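Local coordinates for estrogen receptor (Crassostrea gigas, PDB 4N1Y), which acts as a constitutively active steroid-receptor-type transcription factor, a nuclear receptor whose ligand-binding domain has lost its hormone-operated allosteric switch, at the interface of chains A and B. Sequence-based numbering; all coordinates share one arbitrary frame. Chains: chain A/B, Estrogen receptor.

The interface of chains A and B. Residues chain A 122, 125, 129, 197, 200; chain B 151-154, 199.
B:Val153 packs into chain A against the imidazole of A:His197, in the two-fold interface of the deposited assembly; it resembles, and may correspond to, the usual nuclear-receptor dimer, which commonly pairs through the long helix that here spans 187-214. The tight part is this valine-on-histidine CH-pi contact. The branched CB of B:Val153 sits 3.2 Å above the ring plane, over its centre, and the two methyls spread to either side: CG2 lies 3.5 Å from CD2 of A:His197, while CG1 turns toward ND1 and CG. A branched aliphatic residue in a loop can cover a ring face and still reach the neighbouring helix. CG1 stands between the backbone N and the carbonyl carbon (chi1 69°), which points it at helix 117-132, where the CB of A:Ala125 and the CG of A:Gln122 each lie 3.9 Å away. Alanine is small enough to let the loop settle against that helix, and the extended chain of A:Gln122 offers its aliphatic stretch.

Past the opposite face of the ring the contact becomes polar and looser. B:Arg199 bends at chi2 and chi3 to bring the edge of its guanidinium to ND1 of A:His197 from that face, the two planes 62° apart, so the ring is held between valine and arginine. NH1 lies 3.1 Å from ND1 but well out of the ring plane, at best a skewed hydrogen bond. The same NH1 makes a weak bond to the amide OE1 of A:Gln200. That one carbonyl oxygen also accepts NE2 of A:Gln122 at 2.8 Å, coming from above the carbonyl plane; the amide of A:Gln122 thus supplies the donor that ties helix 117-132 to helix 187-214.

Chain A hides none of B:Glu152 and little of B:Arg154, a pair at the fringe of the contact. They instead brace the loop: the guanidinium grips the carboxylate side-on, NE of B:Arg154 to OE1 of B:Glu152 and NH2 to OE2, the latter at 2.6 Å.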
# COMPACT_ATOMS: atom_id res chain seq x y z
N GLN A 122 11.51 5.31 -3.13
CA GLN A 122 10.63 4.46 -2.32
C GLN A 122 11.07 2.99 -2.43
O GLN A 122 11.19 2.29 -1.42
CB GLN A 122 9.18 4.65 -2.76
CG GLN A 122 8.15 4.11 -1.80
CD GLN A 122 6.74 4.54 -2.19
OE1 GLN A 122 6.46 4.79 -3.36
NE2 GLN A 122 5.85 4.62 -1.21
N ALA A 125 14.47 2.59 -0.61
CA ALA A 125 14.28 2.58 0.83
C ALA A 125 13.76 1.22 1.30
O ALA A 125 14.15 0.71 2.34
CB ALA A 125 13.33 3.67 1.24
N GLN A 129 15.37 -1.68 3.86
CA GLN A 129 14.63 -2.35 4.91
C GLN A 129 14.79 -3.88 4.83
O GLN A 129 14.94 -4.56 5.85
CB GLN A 129 13.15 -1.97 4.85
CG GLN A 129 12.68 -1.23 6.07
CD GLN A 129 13.48 0.01 6.30
OE1 GLN A 129 14.16 0.15 7.31
NE2 GLN A 129 13.43 0.93 5.34
N HIS A 197 4.39 0.22 0.90
CA HIS A 197 5.25 1.15 0.16
C HIS A 197 5.48 0.67 -1.25
O HIS A 197 5.53 1.46 -2.19
CB HIS A 197 6.60 1.37 0.86
CG HIS A 197 6.46 1.96 2.23
ND1 HIS A 197 5.95 3.22 2.45
CD2 HIS A 197 6.73 1.45 3.46
CE1 HIS A 197 5.91 3.46 3.75
NE2 HIS A 197 6.37 2.40 4.38
N GLN A 200 2.42 1.66 -3.17
CA GLN A 200 2.40 3.05 -3.56
C GLN A 200 3.34 3.28 -4.74
O GLN A 200 3.00 3.98 -5.69
CB GLN A 200 2.77 3.94 -2.39
CG GLN A 200 2.64 5.41 -2.69
CD GLN A 200 2.80 6.24 -1.44
OE1 GLN A 200 3.44 5.83 -0.49
NE2 GLN A 200 2.19 7.42 -1.44
N ALA B 151 3.96 6.06 7.60
CA ALA B 151 3.64 6.95 6.49
C ALA B 151 4.80 7.11 5.52
O ALA B 151 4.62 6.98 4.31
CB ALA B 151 3.21 8.32 7.02
N GLU B 152 5.99 7.34 6.04
CA GLU B 152 7.13 7.63 5.17
C GLU B 152 8.13 6.52 5.37
O GLU B 152 8.41 6.15 6.50
CB GLU B 152 7.74 8.99 5.50
CG GLU B 152 9.01 9.30 4.75
CD GLU B 152 8.80 9.49 3.25
OE1 GLU B 152 9.10 8.55 2.47
OE2 GLU B 152 8.36 10.58 2.85
N VAL B 153 8.62 5.96 4.27
CA VAL B 153 9.58 4.87 4.37
C VAL B 153 11.00 5.36 4.15
O VAL B 153 11.97 4.70 4.54
CB VAL B 153 9.26 3.74 3.36
CG1 VAL B 153 9.51 4.20 1.90
CG2 VAL B 153 10.04 2.47 3.71
N ARG B 154 11.12 6.53 3.53
CA ARG B 154 12.41 7.20 3.34
C ARG B 154 12.93 7.75 4.66
O ARG B 154 12.16 8.09 5.55
CB ARG B 154 12.26 8.32 2.31
CG ARG B 154 12.00 7.86 0.88
CD ARG B 154 11.72 9.05 -0.03
NE ARG B 154 10.60 9.85 0.50
CZ ARG B 154 10.17 11.00 -0.01
NH1 ARG B 154 10.77 11.54 -1.07
NH2 ARG B 154 9.15 11.63 0.56
N ARG B 199 -3.64 2.18 1.63
CA ARG B 199 -2.61 3.00 1.03
C ARG B 199 -2.94 3.32 -0.43
O ARG B 199 -2.84 4.47 -0.88
CB ARG B 199 -1.26 2.29 1.13
CG ARG B 199 -0.12 2.97 0.39
CD ARG B 199 0.31 4.25 1.09
NE ARG B 199 0.79 4.05 2.47
CZ ARG B 199 2.07 3.89 2.82
NH1 ARG B 199 3.02 3.87 1.89
NH2 ARG B 199 2.40 3.73 4.10